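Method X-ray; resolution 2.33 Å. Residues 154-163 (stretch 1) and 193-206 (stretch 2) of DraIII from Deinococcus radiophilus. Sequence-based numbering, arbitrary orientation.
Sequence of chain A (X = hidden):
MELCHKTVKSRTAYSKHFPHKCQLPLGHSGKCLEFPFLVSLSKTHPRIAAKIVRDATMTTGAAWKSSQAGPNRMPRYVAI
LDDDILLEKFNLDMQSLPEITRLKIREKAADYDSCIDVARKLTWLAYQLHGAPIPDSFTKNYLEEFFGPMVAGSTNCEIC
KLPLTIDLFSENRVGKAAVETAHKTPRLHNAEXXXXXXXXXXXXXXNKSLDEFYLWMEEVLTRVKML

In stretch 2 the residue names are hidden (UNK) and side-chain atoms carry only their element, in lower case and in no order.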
# COMPACT_ATOMS: atom_id res chain seq x y z
N SER A 154 -22.21 16.55 -3.15
CA SER A 154 -21.89 16.26 -1.75
C SER A 154 -20.90 15.11 -1.59
O SER A 154 -20.34 14.94 -0.51
CB SER A 154 -23.16 15.91 -0.97
OG SER A 154 -23.85 14.82 -1.57
N THR A 155 -20.70 14.33 -2.64
CA THR A 155 -19.85 13.14 -2.53
C THR A 155 -18.38 13.51 -2.35
O THR A 155 -17.78 14.09 -3.24
CB THR A 155 -20.05 12.19 -3.72
OG1 THR A 155 -21.37 11.64 -3.64
CG2 THR A 155 -19.04 11.03 -3.68
N ASN A 156 -17.83 13.17 -1.18
CA ASN A 156 -16.42 13.43 -0.88
C ASN A 156 -15.58 12.16 -0.66
O ASN A 156 -16.12 11.10 -0.31
CB ASN A 156 -16.28 14.31 0.37
CG ASN A 156 -17.09 15.57 0.30
OD1 ASN A 156 -17.22 16.17 -0.76
ND2 ASN A 156 -17.64 15.99 1.44
N CYS A 157 -14.26 12.27 -0.82
CA CYS A 157 -13.32 11.27 -0.31
C CYS A 157 -13.69 10.99 1.15
O CYS A 157 -13.83 11.93 1.94
CB CYS A 157 -11.87 11.78 -0.42
SG CYS A 157 -10.51 10.63 0.13
N GLU A 158 -13.87 9.72 1.50
CA GLU A 158 -14.23 9.34 2.88
C GLU A 158 -13.11 9.64 3.87
O GLU A 158 -13.40 9.85 5.05
CB GLU A 158 -14.62 7.86 2.98
CG GLU A 158 -15.84 7.51 2.19
CD GLU A 158 -17.11 8.10 2.78
OE1 GLU A 158 -17.12 8.38 4.00
OE2 GLU A 158 -18.08 8.28 2.02
N ILE A 159 -11.86 9.61 3.38
CA ILE A 159 -10.69 9.99 4.16
C ILE A 159 -10.30 11.49 4.03
O ILE A 159 -10.39 12.18 5.03
CB ILE A 159 -9.46 9.12 3.81
CG1 ILE A 159 -9.75 7.65 4.08
CG2 ILE A 159 -8.24 9.60 4.58
CD1 ILE A 159 -9.95 6.83 2.84
N CYS A 160 -9.87 11.94 2.83
CA CYS A 160 -9.52 13.36 2.45
C CYS A 160 -10.62 14.37 2.96
O CYS A 160 -10.32 15.44 3.48
CB CYS A 160 -9.16 13.53 0.86
SG CYS A 160 -8.85 11.78 -0.22
N LYS A 161 -11.90 13.98 2.85
CA LYS A 161 -13.07 14.88 2.90
C LYS A 161 -13.14 15.90 1.76
O LYS A 161 -13.97 16.82 1.80
CB LYS A 161 -13.27 15.61 4.25
CG LYS A 161 -13.26 14.72 5.47
CD LYS A 161 -14.19 13.53 5.37
CE LYS A 161 -14.20 12.78 6.72
NZ LYS A 161 -14.74 11.39 6.71
N LEU A 162 -12.28 15.73 0.76
CA LEU A 162 -12.30 16.55 -0.46
C LEU A 162 -13.41 16.11 -1.39
O LEU A 162 -13.64 14.91 -1.56
CB LEU A 162 -10.96 16.45 -1.20
CG LEU A 162 -9.84 17.37 -0.73
CD1 LEU A 162 -8.62 17.15 -1.59
CD2 LEU A 162 -10.31 18.81 -0.82
N PRO A 163 -14.13 17.07 -2.00
CA PRO A 163 -15.17 16.78 -3.00
C PRO A 163 -14.60 16.00 -4.19
O PRO A 163 -13.57 16.40 -4.72
CB PRO A 163 -15.61 18.18 -3.47
CG PRO A 163 -15.29 19.07 -2.34
CD PRO A 163 -14.04 18.51 -1.70
N UNK A 193 -20.98 1.33 5.60
CA UNK A 193 -19.54 1.37 5.76
C UNK A 193 -18.78 1.79 4.50
O UNK A 193 -17.57 2.00 4.57
o UNK A 193 -17.29 0.96 7.58
c UNK A 193 -19.04 0.01 6.25
n UNK A 193 -16.77 -0.85 6.35
c UNK A 193 -17.62 0.08 6.80
N UNK A 194 -19.45 1.89 3.35
CA UNK A 194 -18.68 2.12 2.12
C UNK A 194 -18.81 3.51 1.51
O UNK A 194 -19.79 4.22 1.76
c UNK A 194 -18.96 1.07 1.02
c UNK A 194 -18.44 -0.29 1.46
c UNK A 194 -20.46 1.03 0.65
N UNK A 195 -17.81 3.88 0.72
CA UNK A 195 -17.89 5.11 -0.03
C UNK A 195 -16.79 5.19 -1.07
O UNK A 195 -16.27 4.18 -1.49
N UNK A 196 -16.43 6.40 -1.49
CA UNK A 196 -15.31 6.56 -2.40
C UNK A 196 -14.14 7.28 -1.73
O UNK A 196 -14.33 8.09 -0.80
c UNK A 196 -17.60 4.63 -5.61
c UNK A 196 -18.97 6.60 -5.56
c UNK A 196 -18.78 5.28 -5.95
c UNK A 196 -15.75 7.31 -3.67
c UNK A 196 -16.63 5.29 -4.88
c UNK A 196 -17.98 7.24 -4.82
c UNK A 196 -16.81 6.59 -4.47
N UNK A 197 -12.93 6.96 -2.19
CA UNK A 197 -11.70 7.59 -1.68
C UNK A 197 -10.66 7.73 -2.78
O UNK A 197 -10.57 6.87 -3.66
c UNK A 197 -11.13 6.79 -0.54
N UNK A 198 -9.88 8.81 -2.74
CA UNK A 198 -8.65 8.87 -3.52
C UNK A 198 -7.81 7.64 -3.26
O UNK A 198 -7.75 7.15 -2.12
c UNK A 198 -8.44 11.39 -3.40
c UNK A 198 -9.51 13.25 -2.94
c UNK A 198 -7.79 10.08 -3.12
c UNK A 198 -8.63 12.06 -4.56
n UNK A 198 -9.00 12.15 -2.40
n UNK A 198 -9.30 13.22 -4.24
N UNK A 199 -7.14 7.17 -4.31
CA UNK A 199 -6.18 6.07 -4.19
C UNK A 199 -5.21 6.34 -3.04
O UNK A 199 -5.08 5.51 -2.14
c UNK A 199 -3.19 1.59 -5.13
n UNK A 199 -3.18 2.90 -5.38
c UNK A 199 -5.42 5.93 -5.50
n UNK A 199 -4.32 0.90 -5.18
c UNK A 199 -4.14 5.14 -5.39
c UNK A 199 -4.36 3.69 -5.72
n UNK A 199 -2.05 0.98 -4.82
N UNK A 200 -4.58 7.51 -3.06
CA UNK A 200 -3.63 7.84 -2.00
C UNK A 200 -4.23 7.66 -0.60
O UNK A 200 -3.63 7.02 0.27
c UNK A 200 -0.73 9.30 -1.18
c UNK A 200 -2.53 10.16 0.15
c UNK A 200 -2.08 9.61 -1.04
c UNK A 200 -3.06 9.26 -2.14
c UNK A 200 -0.27 10.13 1.03
c UNK A 200 -1.63 10.44 1.19
c UNK A 200 0.18 9.57 -0.15
N UNK A 201 -5.40 8.26 -0.40
CA UNK A 201 -6.02 8.29 0.93
C UNK A 201 -6.40 6.88 1.35
O UNK A 201 -6.22 6.47 2.51
s UNK A 201 -7.02 10.93 0.30
c UNK A 201 -7.26 9.21 0.92
N UNK A 202 -6.92 6.13 0.39
CA UNK A 202 -7.29 4.74 0.61
C UNK A 202 -6.10 3.86 0.99
O UNK A 202 -6.21 3.07 1.93
c UNK A 202 -8.00 4.17 -0.62
n UNK A 202 -9.01 2.07 -1.22
o UNK A 202 -9.39 2.90 0.82
c UNK A 202 -8.86 2.98 -0.28
N UNK A 203 -4.96 3.97 0.31
CA UNK A 203 -3.82 3.17 0.77
C UNK A 203 -3.22 3.69 2.10
O UNK A 203 -2.79 2.89 2.91
c UNK A 203 -2.74 2.84 -0.31
c UNK A 203 -3.31 2.93 -1.73
c UNK A 203 -1.52 3.67 -0.14
N UNK A 204 -3.26 5.01 2.35
CA UNK A 204 -2.76 5.53 3.63
C UNK A 204 -3.54 4.95 4.81
O UNK A 204 -2.95 4.58 5.83
c UNK A 204 -2.80 7.08 3.67
N UNK A 205 -4.86 4.88 4.68
CA UNK A 205 -5.70 4.41 5.77
C UNK A 205 -5.36 2.98 6.18
O UNK A 205 -5.44 2.63 7.36
o UNK A 205 -9.80 3.96 4.70
c UNK A 205 -8.18 4.20 6.46
n UNK A 205 -10.39 3.23 6.73
c UNK A 205 -9.54 3.79 5.89
c UNK A 205 -7.18 4.53 5.37
N UNK A 206 -4.98 2.15 5.21
CA UNK A 206 -4.57 0.77 5.48
C UNK A 206 -5.57 -0.06 6.28
O UNK A 206 -6.73 -0.17 5.90
O HOH W 1 -17.74 8.74 -0.69
O HOH W 2 -20.51 7.05 2.85

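Position 193 carries two carbons, the second bearing one oxygen and one nitrogen, a carboxamide on a short arm that stays clear of stretch 1; this is Asn 193. At 194 a single carbon branches into two more and points away from stretch 1, which identifies Val 194. Its backbone O is linked to Glu 158 OE2 through water 2, which donates to both.

Position 195 has no side-chain atoms. An ideal CB here would point toward stretch 1 and lie 2.3 Å from Glu 158 OE2, a clash, so the carboxylate occupies space that a side chain would need. The residue is Gly 195, its CA 3.8 Å from Glu 158 OE2.

At 196 one carbon leads to a ring of six carbons with no further atom, and Thr 155 CG2 approaches the ring at its edge; hence Phe 196, with Thr 155 CG2 4.1 Å from Phe 196 CD2. The backbone also takes part: Glu 158 N donates a hydrogen bond to Phe 196 O (2.9 Å, 151° at the hydrogen), and Cys 157 CA makes a CA-H...O contact with Phe 196 O at 3.4 Å. Phe 196 N in turn donates to water 1, which can donate to Asn 156 O and Glu 158 OE2, though not necessarily to both at once.

Position 197 has one carbon, its CB, 3.6 Å from Ile 159 CD1 and 3.9 Å from Cys 157 SG; it is Ala 197. The backbones run close here, with Cys 157 CA and Ala 197 CA 4.2 Å apart.

At 198 one carbon joins a five-membered ring of three carbons and two nitrogens, whose edge meets Leu 162 CB. This is His 198, at the N-cap position of the helix. Its CA-to-CB bond is sideways, but the ring end comes nearer to stretch 1: Leu 162 CB is 3.9 Å from His 198 CE1, and Cys 157 SG 3.3 Å from His 198 ND1.

Position 199 has three carbons, a nitrogen and a carbon carrying two more nitrogens, a guanidinium without contact to stretch 1: Arg 199. Position 200, one carbon and a six-carbon ring out of contact, is Phe 200.

At 201 a carbon bears a sulfur 2.1 Å from Cys 160 SG, a disulfide-like distance; this is Cys 201. Its CB also packs 3.6 Å from Ile 159 CB.

Position 202 has two carbons, the second with one oxygen and one nitrogen: Asn 202, whose backbone N lies 4.0 Å from Ile 159 CD1. Position 203, a carbon branching into two and directed away, is Val 203. The lone carbon at 204 makes it Ala 204.

At 205 three carbons end in an oxygen and a nitrogen, the oxygen 3.4 Å from Ile 159 CD1, giving Gln 205. Position 206 lacks a side chain and has positive phi, favourable to glycine: Gly 206 follows the helix.

The contact thus combines a backbone hydrogen bond and water bridges along the strand with a sulfur-rich cluster at the helix start. Cys 160 SG lies 2.0 Å from Cys 157 SG and 2.1 Å from Cys 201 SG; one sulfur cannot form both disulfides, so these distances cannot be read as two bonds. Ile 159 fills the space between Ala 197, Cys 201 and Gln 205.

Stretch 2 (193-206) NVGFAHRFCNVAQG
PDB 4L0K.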